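Local coordinates for protein-glutamine gamma-glutamyltransferase 2 (Pagrus major, PDB 1G0D) that is a calcium-dependent transglutaminase that probably cross-links proteins by joining glutamine side chains to lysines and other primary amines, at residues 162-166 with 330-334; 474-478 with 574-578; 479-484 with 579-583; 507-513 with 558-564; 610-615 with 668-672. All blocks are in the same frame, centred on the assembly; numbering follows the deposited sequence.

Interaction 1 of 5, residues 162-166 with 330-334; sequences IYMGT and NFHCW
F331 meets M164 in a Met-aromatic contact inside the papain-like catalytic core of the transglutaminase fold, beside the active-site residue H332. The two strands run roughly antiparallel, but their axes stay 7.8 Å apart, so side chains rather than backbone bonds fill the space between them. A phenylalanine suits this place because its flat ring can receive the backbone and side chain of M164 together. M164 CA stands over the centre of the F331 ring, 4.1 Å from the centroid, while M164 CG comes within 3.4 Å of F331 CZ. M164 SD approaches obliquely, 4.9 Å from the centroid of the same ring. The ring is raised toward 162-166 by a first torsion of 76°, with CG held between the backbone N and the carbonyl carbon. It also stacks on Y515, a residue important for catalytic activity.

G165 turns the corner with backbone angles that would jam a CB against the carbonyl oxygen of M164, hence the need for glycine. Its own carbonyl oxygen lies at the ring edge, 3.3 Å from F331 CD1. N330 divides its amide: OD1 accepts from R560, whereas ND2 faces the methyl of T166 and serves a water. That water bridges the two segments, accepting from N330 ND2 at 2.9 Å and donating to G165 O at 2.9 Å.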
# COMPACT_ATOMS: atom_id res chain seq x y z
N ILE A 162 2.62 7.04 -2.90
CA ILE A 162 2.98 6.43 -1.62
C ILE A 162 4.19 7.21 -1.10
O ILE A 162 5.13 7.42 -1.84
CB ILE A 162 3.31 4.94 -1.76
CG1 ILE A 162 2.14 4.23 -2.46
CG2 ILE A 162 3.60 4.36 -0.41
CD1 ILE A 162 2.11 2.72 -2.42
N TYR A 163 4.16 7.68 0.14
CA TYR A 163 5.29 8.45 0.66
C TYR A 163 6.44 7.54 1.17
O TYR A 163 6.22 6.41 1.67
CB TYR A 163 4.78 9.43 1.74
CG TYR A 163 3.85 10.43 1.12
CD1 TYR A 163 4.34 11.50 0.40
CD2 TYR A 163 2.47 10.19 1.07
CE1 TYR A 163 3.50 12.29 -0.37
CE2 TYR A 163 1.62 10.98 0.30
CZ TYR A 163 2.14 12.02 -0.42
OH TYR A 163 1.32 12.77 -1.22
N MET A 164 7.67 8.03 1.01
CA MET A 164 8.86 7.29 1.39
C MET A 164 9.92 8.25 1.77
O MET A 164 9.66 9.43 1.90
CB MET A 164 9.34 6.46 0.23
CG MET A 164 8.42 5.32 -0.01
SD MET A 164 8.86 4.28 -1.39
CE MET A 164 10.52 4.83 -1.79
N GLY A 165 11.13 7.73 1.93
CA GLY A 165 12.27 8.54 2.33
C GLY A 165 12.45 8.51 3.84
O GLY A 165 12.35 7.44 4.44
N THR A 166 12.71 9.66 4.45
CA THR A 166 12.88 9.78 5.90
C THR A 166 11.90 10.86 6.36
O THR A 166 11.50 11.71 5.56
CB THR A 166 14.31 10.17 6.27
OG1 THR A 166 14.63 11.43 5.65
CG2 THR A 166 15.30 9.09 5.80
N ASN A 330 13.26 3.35 8.59
CA ASN A 330 13.20 4.74 8.13
C ASN A 330 11.73 5.13 7.88
O ASN A 330 11.31 6.28 8.08
CB ASN A 330 14.01 4.93 6.85
CG ASN A 330 15.51 5.01 7.09
OD1 ASN A 330 15.99 4.83 8.22
ND2 ASN A 330 16.26 5.28 6.03
N PHE A 331 10.95 4.14 7.44
CA PHE A 331 9.52 4.32 7.20
C PHE A 331 8.95 2.93 7.01
O PHE A 331 9.68 1.97 6.84
CB PHE A 331 9.21 5.20 5.97
CG PHE A 331 9.42 4.51 4.64
CD1 PHE A 331 10.63 4.64 3.94
CD2 PHE A 331 8.44 3.70 4.10
CE1 PHE A 331 10.86 3.97 2.73
CE2 PHE A 331 8.66 3.01 2.88
CZ PHE A 331 9.87 3.14 2.20
N HIS A 332 7.65 2.83 7.09
CA HIS A 332 7.00 1.56 6.90
C HIS A 332 5.60 1.87 6.47
O HIS A 332 4.96 2.76 7.04
CB HIS A 332 6.96 0.76 8.19
CG HIS A 332 6.12 -0.48 8.09
ND1 HIS A 332 6.23 -1.36 7.03
CD2 HIS A 332 5.19 -1.01 8.93
CE1 HIS A 332 5.41 -2.38 7.23
NE2 HIS A 332 4.77 -2.19 8.37
N CYS A 333 5.12 1.12 5.50
CA CYS A 333 3.80 1.30 4.94
C CYS A 333 2.77 0.21 5.25
O CYS A 333 3.10 -0.97 5.41
CB CYS A 333 3.92 1.41 3.43
SG CYS A 333 5.02 2.64 2.80
N TRP A 334 1.51 0.62 5.33
CA TRP A 334 0.41 -0.30 5.49
C TRP A 334 -0.81 0.32 4.79
O TRP A 334 -0.70 1.27 4.01
CB TRP A 334 0.11 -0.66 6.97
CG TRP A 334 -0.25 0.47 7.87
CD1 TRP A 334 -1.48 1.05 8.02
CD2 TRP A 334 0.63 1.16 8.78
NE1 TRP A 334 -1.42 2.05 8.97
CE2 TRP A 334 -0.14 2.14 9.45
CE3 TRP A 334 1.99 1.04 9.10
CZ2 TRP A 334 0.41 2.99 10.41
CZ3 TRP A 334 2.53 1.90 10.06
CH2 TRP A 334 1.74 2.86 10.70
O HOH W 1 14.50 5.54 3.78

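Interaction 2 of 5, residues 474-478 with 574-578; sequences QLSIK and IMTVA
L475 and I477 point across to I574, T576 and A578, and apolar contacts between these alternate residues carry most of the meeting. L475 and I574 pass alongside one another, their side chains running opposite ways, L475 CB coming 4.0 Å from I574 CG2. Further along, I477 straddles A578, whose small methyl leaves room for a branched neighbour: I477 CG2 lies 3.8 Å from A578 CB. The remaining branch of I477 leans back along the partner strand, so that CD1 ends 3.3 Å from T576 O. Short or beta-branched side chains suit I477, I574, T576 and A578, keeping their bulk near the backbone.

The polar chemistry is local. T576 has OG1 beside its backbone N (chi1 -69°), 2.8 Å from M575 O, which it meets from above the carbonyl plane, and within bonding distance of D415 O; the two carbonyls must share its one proton. The same torsion turns CG2 toward I477 CD1, 4.1 Å away, so one residue serves both polar and apolar neighbours. A valine in its place would keep the bulk but would probably leave both carbonyls without the hydroxyl.

S476 and K478 point away, K478 forming a salt bridge with E493. The strands run nearly parallel, 15° apart with axes 6.6 Å from each other, yet belong to different sheets. Such side-chain interlocking is typical of two sheets packed face to face in a beta-barrel domain; S476, I477, K478 and A578 here belong, by similarity, to a GTP site.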
# COMPACT_ATOMS: atom_id res chain seq x y z
N GLN A 474 23.47 21.10 22.48
CA GLN A 474 22.46 20.68 21.52
C GLN A 474 23.15 20.16 20.27
O GLN A 474 23.83 20.90 19.57
CB GLN A 474 21.54 21.83 21.16
CG GLN A 474 20.87 22.49 22.37
CD GLN A 474 19.91 21.56 23.12
OE1 GLN A 474 19.49 21.84 24.26
NE2 GLN A 474 19.55 20.44 22.49
N LEU A 475 22.94 18.88 19.99
CA LEU A 475 23.57 18.22 18.85
C LEU A 475 22.60 18.14 17.69
O LEU A 475 21.42 17.91 17.89
CB LEU A 475 24.02 16.81 19.28
CG LEU A 475 25.20 16.07 18.64
CD1 LEU A 475 26.38 16.98 18.36
CD2 LEU A 475 25.61 14.95 19.56
N SER A 476 23.10 18.32 16.47
CA SER A 476 22.25 18.26 15.28
C SER A 476 23.09 17.97 14.05
O SER A 476 24.23 18.39 13.99
CB SER A 476 21.51 19.59 15.10
OG SER A 476 22.36 20.61 14.59
N ILE A 477 22.54 17.24 13.08
CA ILE A 477 23.23 16.89 11.83
C ILE A 477 22.53 17.58 10.69
O ILE A 477 21.30 17.65 10.70
CB ILE A 477 23.22 15.36 11.58
CG1 ILE A 477 23.97 14.65 12.70
CG2 ILE A 477 23.89 15.01 10.27
CD1 ILE A 477 23.50 13.27 12.94
N LYS A 478 23.27 18.08 9.71
CA LYS A 478 22.64 18.79 8.61
C LYS A 478 23.27 18.50 7.27
O LYS A 478 24.45 18.24 7.19
CB LYS A 478 22.70 20.30 8.85
CG LYS A 478 23.52 20.72 10.06
CD LYS A 478 22.98 22.02 10.67
CE LYS A 478 24.06 22.71 11.51
NZ LYS A 478 23.57 24.01 12.09
N ILE A 574 24.82 12.55 24.76
CA ILE A 574 23.78 13.04 23.85
C ILE A 574 23.94 12.45 22.47
O ILE A 574 25.04 12.47 21.91
CB ILE A 574 23.84 14.57 23.65
CG1 ILE A 574 23.46 15.31 24.92
CG2 ILE A 574 22.85 15.00 22.60
CD1 ILE A 574 23.36 16.81 24.70
N MET A 575 22.85 11.97 21.88
CA MET A 575 22.90 11.38 20.55
C MET A 575 21.90 12.02 19.58
O MET A 575 20.92 12.64 20.00
CB MET A 575 22.64 9.87 20.62
CG MET A 575 23.37 9.02 19.56
SD MET A 575 22.54 7.45 19.17
CE MET A 575 21.14 7.52 20.37
N THR A 576 22.17 11.87 18.29
CA THR A 576 21.31 12.39 17.25
C THR A 576 21.63 11.62 15.99
O THR A 576 22.77 11.49 15.61
CB THR A 576 21.55 13.87 16.98
OG1 THR A 576 21.11 14.64 18.11
CG2 THR A 576 20.75 14.30 15.80
N VAL A 577 20.61 11.08 15.35
CA VAL A 577 20.86 10.33 14.14
C VAL A 577 20.19 10.99 12.96
O VAL A 577 19.20 11.67 13.12
CB VAL A 577 20.38 8.90 14.30
CG1 VAL A 577 20.59 8.13 13.00
CG2 VAL A 577 21.15 8.25 15.41
N ALA A 578 20.76 10.81 11.78
CA ALA A 578 20.20 11.38 10.57
C ALA A 578 20.36 10.37 9.46
O ALA A 578 21.39 9.71 9.38
CB ALA A 578 20.92 12.66 10.21

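Interaction 3 of 5, residues 479-484 with 579-583; sequences HAQPVF and NIPLS
P482 O is gripped twice by S583: the backbone N donates to it at 3.0 Å in the carbonyl plane, and OG donates at 3.1 Å from above that plane. F484 N in turn donates to S583 O at 2.7 Å. The two backbone bonds make a single beta bridge between V483 and S583, to which the OG bond is added, tying the loop after strand 473-479 to the residues just past strand 573-581 in the first C-terminal beta-barrel domain. Serine suits the crossing because its short side chain returns to the very carbonyl its backbone already holds. Both chain segments include residues of a GTP site assigned by similarity.

Around this polar knot the packing is apolar. P482, a rigid ring, crosses L582 at about a right angle, CG coming 3.3 Å from L582 CD1, and also meets I580 CG2. F488 touches both P482 and L582 and extends the cluster to strand 488-496. F484 gives its CB to the contact, while its ring leads off toward L611 and L670.

At the other end H479 offers a ring face to I580. Its first torsion of 71° swings the imidazole toward the strand, and the beta-branched isoleucine can lay several carbons against it. I580 CG2 sits over that face, 3.7 Å from the centroid and displaced toward the rim, while I580 CG1 lies 3.3 Å from H479 ND1.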
# COMPACT_ATOMS: atom_id res chain seq x y z
N HIS A 479 22.48 18.55 6.21
CA HIS A 479 23.03 18.28 4.90
C HIS A 479 22.27 19.00 3.79
O HIS A 479 21.10 19.34 3.97
CB HIS A 479 23.03 16.77 4.65
CG HIS A 479 21.66 16.17 4.44
ND1 HIS A 479 21.19 15.12 5.19
CD2 HIS A 479 20.70 16.43 3.51
CE1 HIS A 479 20.00 14.76 4.75
NE2 HIS A 479 19.68 15.53 3.73
N ALA A 480 22.94 19.19 2.65
CA ALA A 480 22.34 19.88 1.49
C ALA A 480 21.63 18.96 0.49
O ALA A 480 21.58 19.29 -0.70
CB ALA A 480 23.43 20.66 0.74
N GLN A 481 21.09 17.84 0.96
CA GLN A 481 20.41 16.86 0.11
C GLN A 481 21.27 16.49 -1.09
O GLN A 481 20.98 16.90 -2.21
CB GLN A 481 19.09 17.42 -0.40
CG GLN A 481 18.11 17.70 0.70
CD GLN A 481 17.05 18.66 0.25
OE1 GLN A 481 17.18 19.88 0.44
NE2 GLN A 481 15.98 18.13 -0.35
N PRO A 482 22.31 15.67 -0.86
CA PRO A 482 23.23 15.24 -1.92
C PRO A 482 22.63 14.39 -3.00
O PRO A 482 21.66 13.67 -2.75
CB PRO A 482 24.28 14.45 -1.17
CG PRO A 482 23.52 13.90 -0.00
CD PRO A 482 22.67 15.06 0.43
N VAL A 483 23.24 14.45 -4.19
CA VAL A 483 22.80 13.62 -5.29
C VAL A 483 23.72 12.41 -5.41
O VAL A 483 24.92 12.56 -5.35
CB VAL A 483 22.89 14.37 -6.60
CG1 VAL A 483 22.46 13.45 -7.77
CG2 VAL A 483 22.05 15.62 -6.52
N PHE A 484 23.17 11.21 -5.56
CA PHE A 484 24.01 10.03 -5.71
C PHE A 484 25.02 10.29 -6.81
O PHE A 484 24.66 10.82 -7.88
CB PHE A 484 23.17 8.82 -6.10
CG PHE A 484 23.97 7.56 -6.22
CD1 PHE A 484 24.69 7.09 -5.13
CD2 PHE A 484 24.03 6.86 -7.42
CE1 PHE A 484 25.46 5.92 -5.23
CE2 PHE A 484 24.80 5.69 -7.54
CZ PHE A 484 25.51 5.23 -6.44
N ASN A 579 19.35 10.20 8.63
CA ASN A 579 19.46 9.28 7.52
C ASN A 579 19.46 10.12 6.29
O ASN A 579 18.52 10.88 6.06
CB ASN A 579 18.28 8.33 7.46
CG ASN A 579 18.42 7.22 8.43
OD1 ASN A 579 18.93 6.16 8.10
ND2 ASN A 579 17.96 7.45 9.66
N ILE A 580 20.51 9.98 5.50
CA ILE A 580 20.61 10.78 4.31
C ILE A 580 20.28 10.01 3.05
O ILE A 580 20.96 9.07 2.69
CB ILE A 580 22.00 11.37 4.16
CG1 ILE A 580 22.41 12.02 5.48
CG2 ILE A 580 22.02 12.41 3.06
CD1 ILE A 580 23.76 12.73 5.44
N PRO A 581 19.15 10.34 2.40
CA PRO A 581 18.80 9.66 1.17
C PRO A 581 19.46 10.42 -0.03
O PRO A 581 19.11 11.58 -0.33
CB PRO A 581 17.28 9.70 1.17
CG PRO A 581 16.90 10.77 2.14
CD PRO A 581 18.10 11.29 2.81
N LEU A 582 20.43 9.80 -0.68
CA LEU A 582 21.11 10.43 -1.81
C LEU A 582 20.20 10.29 -3.03
O LEU A 582 19.78 9.18 -3.36
CB LEU A 582 22.47 9.76 -2.05
CG LEU A 582 23.74 10.13 -1.26
CD1 LEU A 582 23.41 10.63 0.08
CD2 LEU A 582 24.60 8.93 -1.09
N SER A 583 19.91 11.42 -3.71
CA SER A 583 18.99 11.43 -4.86
C SER A 583 19.44 10.86 -6.19
O SER A 583 20.62 10.83 -6.48
CB SER A 583 18.48 12.86 -5.13
OG SER A 583 19.44 13.89 -4.94

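Interaction 4 of 5, residues 507-513 with 558-564; sequences TMLAMAV and LIRVKAL
T507 to V513 and L558 to L564 run antiparallel, 146° apart in direction with axes 4.4 Å from each other, as neighbours in a twisted beta-sheet of the first C-terminal barrel. T507 with L564, L509 with K562 and M511 with R560 are hydrogen-bonded pairs, each joined by two backbone bonds such as L564 N to T507 O at 2.8 Å. Non-hydrogen-bonded pairs alternate with these.

The two faces differ in chemistry. On one, each alanine faces a larger partner: A563 with M508, A510 with V561, A512 with I559. The small alanines suit a face against which strands 488-496 and 536-544 pack. A510 CB touches I559 CG2 and V561 CG2, both at 4.4 Å.

The other face carries the long and charged side chains along with T507, V513 and L558. L509 CD1 leans over K562, 4.1 Å from its CB. The extended chain of K562 carries NZ to a salt bridge with D326, and M511 CE rests beside K562 CE. R560 leaves the strand with CG anti to the backbone N (chi1 -167°), then bends at chi3 (-78°). Its buried guanidinium bonds N579, N330 and S517 and forms a salt bridge with D326. A leucine in place of R560 would probably leave these polar groups without their common donor and D326 with a weaker balance of charge. V513 is beta-branched and lies across the arginine: its CG2 stands over the centre of one guanidinium face, 3.6 Å from R560 CZ.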
# COMPACT_ATOMS: atom_id res chain seq x y z
N THR A 507 31.90 12.07 19.02
CA THR A 507 32.09 10.94 18.12
C THR A 507 31.10 10.98 16.95
O THR A 507 29.90 11.15 17.16
CB THR A 507 31.86 9.63 18.86
OG1 THR A 507 32.63 9.61 20.07
CG2 THR A 507 32.22 8.45 17.96
N MET A 508 31.58 10.80 15.73
CA MET A 508 30.71 10.80 14.55
C MET A 508 30.99 9.60 13.66
O MET A 508 32.14 9.24 13.44
CB MET A 508 30.93 12.05 13.73
CG MET A 508 31.22 13.26 14.53
SD MET A 508 31.87 14.45 13.36
CE MET A 508 33.35 15.05 14.21
N LEU A 509 29.94 8.96 13.16
CA LEU A 509 30.11 7.82 12.26
C LEU A 509 29.17 7.98 11.10
O LEU A 509 28.12 8.58 11.21
CB LEU A 509 29.73 6.49 12.89
CG LEU A 509 29.88 5.99 14.32
CD1 LEU A 509 29.10 6.84 15.33
CD2 LEU A 509 29.35 4.54 14.30
N ALA A 510 29.52 7.38 9.98
CA ALA A 510 28.67 7.44 8.82
C ALA A 510 28.74 6.03 8.24
O ALA A 510 29.82 5.57 7.84
CB ALA A 510 29.21 8.46 7.87
N MET A 511 27.60 5.34 8.23
CA MET A 511 27.54 3.97 7.73
C MET A 511 26.40 3.87 6.76
O MET A 511 25.41 4.55 6.93
CB MET A 511 27.28 3.01 8.87
CG MET A 511 25.81 2.94 9.21
SD MET A 511 25.49 2.61 10.95
CE MET A 511 26.63 3.83 11.66
N ALA A 512 26.52 3.00 5.76
CA ALA A 512 25.44 2.81 4.80
C ALA A 512 24.33 2.03 5.52
O ALA A 512 24.60 1.32 6.50
CB ALA A 512 25.92 2.05 3.59
N VAL A 513 23.10 2.16 5.04
CA VAL A 513 21.94 1.52 5.67
C VAL A 513 20.85 1.15 4.64
O VAL A 513 20.91 1.56 3.45
CB VAL A 513 21.38 2.50 6.71
CG1 VAL A 513 20.05 3.01 6.27
CG2 VAL A 513 21.32 1.89 8.08
N LEU A 558 21.12 5.09 0.89
CA LEU A 558 20.99 5.68 2.23
C LEU A 558 22.25 5.65 3.13
O LEU A 558 22.95 4.65 3.25
CB LEU A 558 19.88 4.96 2.97
CG LEU A 558 18.42 5.22 2.63
CD1 LEU A 558 17.64 4.02 3.14
CD2 LEU A 558 17.93 6.55 3.26
N ILE A 559 22.49 6.76 3.82
CA ILE A 559 23.62 6.84 4.71
C ILE A 559 23.15 7.33 6.07
O ILE A 559 22.69 8.47 6.21
CB ILE A 559 24.70 7.80 4.13
CG1 ILE A 559 25.44 7.10 2.98
CG2 ILE A 559 25.69 8.22 5.23
CD1 ILE A 559 26.23 8.01 2.11
N ARG A 560 23.26 6.48 7.08
CA ARG A 560 22.85 6.88 8.41
C ARG A 560 24.02 7.53 9.14
O ARG A 560 25.02 6.89 9.38
CB ARG A 560 22.38 5.65 9.18
CG ARG A 560 21.64 5.95 10.47
CD ARG A 560 20.99 4.67 10.95
NE ARG A 560 19.78 4.36 10.21
CZ ARG A 560 18.99 3.32 10.46
NH1 ARG A 560 17.89 3.12 9.73
NH2 ARG A 560 19.29 2.48 11.44
N VAL A 561 23.91 8.82 9.46
CA VAL A 561 24.96 9.52 10.19
C VAL A 561 24.53 9.61 11.65
O VAL A 561 23.37 9.89 11.93
CB VAL A 561 25.16 10.93 9.65
CG1 VAL A 561 26.23 11.66 10.44
CG2 VAL A 561 25.52 10.86 8.18
N LYS A 562 25.46 9.35 12.57
CA LYS A 562 25.18 9.42 14.01
C LYS A 562 26.21 10.28 14.73
O LYS A 562 27.36 10.36 14.34
CB LYS A 562 25.20 8.03 14.64
CG LYS A 562 24.28 7.06 13.96
CD LYS A 562 24.29 5.72 14.69
CE LYS A 562 23.31 4.73 14.10
NZ LYS A 562 23.11 3.61 15.05
N ALA A 563 25.81 10.95 15.78
CA ALA A 563 26.77 11.77 16.47
C ALA A 563 26.52 11.57 17.94
O ALA A 563 25.36 11.51 18.37
CB ALA A 563 26.61 13.24 16.09
N LEU A 564 27.59 11.41 18.70
CA LEU A 564 27.49 11.21 20.15
C LEU A 564 28.24 12.39 20.73
O LEU A 564 29.27 12.80 20.20
CB LEU A 564 28.21 9.92 20.55
CG LEU A 564 27.69 9.03 21.66
CD1 LEU A 564 28.56 9.21 22.86
CD2 LEU A 564 26.24 9.32 21.97

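Interaction 5 of 5, residues 610-615 with 668-672; sequences PLPVPL and DRLKD
Two loops of the C-terminal immunoglobulin-like domain meet here: the proline-rich turn P610-L615 and the D668-L670 segment that leads into the last strand. Leucines supply the inner part. L611 crosses R669 obliquely, CD2 lying 3.6 Å from R669 CB and close to the R669 carbonyl. L670 meets two residues of the turn with different atoms: L670 CD1 reaches P610 CD at 4.0 Å, and L670 CB lies 3.8 Å from L615 CD1. F607 of the preceding strand touches both L615 and L670, extending this apolar group into the domain.

Outside it, R669 uses its length. The chain bends at chi2 (-78°) and chi3 (-96°), folding the guanidinium back across V613. The valine comes over one face, off centre, and its CG2 approaches R669 NH1 to 3.3 Å. An arginine fits at such a border because its aliphatic part can cover L611 while its end stays polar: NH2 bonds the hydroxyl of Y546 of helix 546-549.

D668, at the surface, deals with backbone groups. OD2 accepts from K616 N and comes 3.2 Å from L615 CA. OD1 is linked to the opposing turn by a water, which donates to it at 2.7 Å and to P614 O at 3.1 Å. Prolines restrict the turn's backbone. The whole is an end of a beta-sandwich, where loops joining strands close over leucines of the immunoglobulin-like fold.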
# COMPACT_ATOMS: atom_id res chain seq x y z
N PRO A 610 24.35 10.97 -13.97
CA PRO A 610 25.04 11.81 -12.98
C PRO A 610 26.30 11.07 -12.47
O PRO A 610 27.08 11.59 -11.66
CB PRO A 610 24.01 11.96 -11.88
CG PRO A 610 23.35 10.64 -11.86
CD PRO A 610 23.30 10.16 -13.33
N LEU A 611 26.46 9.84 -12.94
CA LEU A 611 27.57 9.00 -12.57
C LEU A 611 28.74 9.13 -13.55
O LEU A 611 28.57 9.11 -14.77
CB LEU A 611 27.10 7.55 -12.52
CG LEU A 611 26.83 6.93 -11.16
CD1 LEU A 611 26.00 7.85 -10.33
CD2 LEU A 611 26.18 5.59 -11.38
N PRO A 612 29.96 9.26 -13.02
CA PRO A 612 31.13 9.37 -13.88
C PRO A 612 31.52 7.95 -14.29
O PRO A 612 32.69 7.62 -14.45
CB PRO A 612 32.16 10.03 -12.98
CG PRO A 612 31.79 9.54 -11.59
CD PRO A 612 30.31 9.31 -11.58
N VAL A 613 30.51 7.10 -14.46
CA VAL A 613 30.71 5.71 -14.84
C VAL A 613 29.69 5.41 -15.90
O VAL A 613 28.65 6.02 -15.94
CB VAL A 613 30.38 4.75 -13.67
CG1 VAL A 613 31.21 3.50 -13.78
CG2 VAL A 613 30.60 5.43 -12.34
N PRO A 614 29.99 4.48 -16.80
CA PRO A 614 28.95 4.21 -17.80
C PRO A 614 27.93 3.27 -17.10
O PRO A 614 28.33 2.50 -16.23
CB PRO A 614 29.71 3.50 -18.91
CG PRO A 614 30.73 2.69 -18.15
CD PRO A 614 31.18 3.63 -17.02
N LEU A 615 26.65 3.34 -17.46
CA LEU A 615 25.66 2.43 -16.88
C LEU A 615 25.24 1.55 -18.02
O LEU A 615 25.03 2.01 -19.13
CB LEU A 615 24.43 3.16 -16.36
CG LEU A 615 24.38 4.70 -16.39
CD1 LEU A 615 22.96 5.13 -16.19
CD2 LEU A 615 25.25 5.27 -15.31
N ASP A 668 23.04 -1.11 -14.15
CA ASP A 668 23.98 -1.74 -13.21
C ASP A 668 24.41 -0.80 -12.09
O ASP A 668 24.33 -1.17 -10.92
CB ASP A 668 25.23 -2.26 -13.94
CG ASP A 668 25.98 -1.16 -14.69
OD1 ASP A 668 27.12 -1.42 -15.12
OD2 ASP A 668 25.43 -0.05 -14.85
N ARG A 669 24.82 0.41 -12.45
CA ARG A 669 25.28 1.38 -11.49
C ARG A 669 24.25 2.42 -11.06
O ARG A 669 24.43 3.08 -10.02
CB ARG A 669 26.51 2.07 -12.04
CG ARG A 669 27.56 1.08 -12.52
CD ARG A 669 28.33 0.48 -11.36
NE ARG A 669 29.58 1.22 -11.15
CZ ARG A 669 29.69 2.26 -10.34
NH1 ARG A 669 30.87 2.89 -10.20
NH2 ARG A 669 28.63 2.67 -9.64
N LEU A 670 23.18 2.61 -11.85
CA LEU A 670 22.12 3.57 -11.49
C LEU A 670 20.81 2.84 -11.33
O LEU A 670 20.25 2.31 -12.31
CB LEU A 670 21.92 4.63 -12.55
CG LEU A 670 22.02 6.10 -12.13
CD1 LEU A 670 20.98 6.89 -12.86
CD2 LEU A 670 21.89 6.27 -10.66
N LYS A 671 20.34 2.80 -10.08
CA LYS A 671 19.11 2.11 -9.78
C LYS A 671 18.18 3.04 -9.06
O LYS A 671 18.65 4.01 -8.44
CB LYS A 671 19.40 0.88 -8.89
CG LYS A 671 20.67 0.11 -9.21
CD LYS A 671 20.91 -1.03 -8.22
CE LYS A 671 21.05 -2.36 -8.96
NZ LYS A 671 20.21 -2.39 -10.23
N ASP A 672 16.87 2.74 -9.15
CA ASP A 672 15.84 3.51 -8.46
C ASP A 672 15.68 4.87 -9.14
O ASP A 672 15.81 5.93 -8.53
CB ASP A 672 16.27 3.65 -6.97
CG ASP A 672 15.11 3.81 -6.01
OD1 ASP A 672 15.26 4.58 -5.03
OD2 ASP A 672 14.06 3.18 -6.20
O HOH W 2 29.51 -0.19 -15.31

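Overall arrangement
Interactions 1 and 4 are buried, whereas 2, 3 and 5 are only partly so. Interactions 2 and 3 share strand 573-581, and interaction 4 supplies its sheet neighbour, 558-566, through probable backbone bonds such as A578 O to V561 N. Chemistry follows place: interaction 4 is paired backbone within one sheet, interaction 2 side-chain meshing between sheets, interaction 3 a single bridge near a strand end, and interaction 5 loop-to-loop packing of leucines, an arginine and a bridging water. Interaction 1, in the catalytic core, reaches the barrel through N330, which bonds R560 and packs on N579. The ring of F484 carries interaction 3 on to L611 and L670, linking the two C-terminal domains.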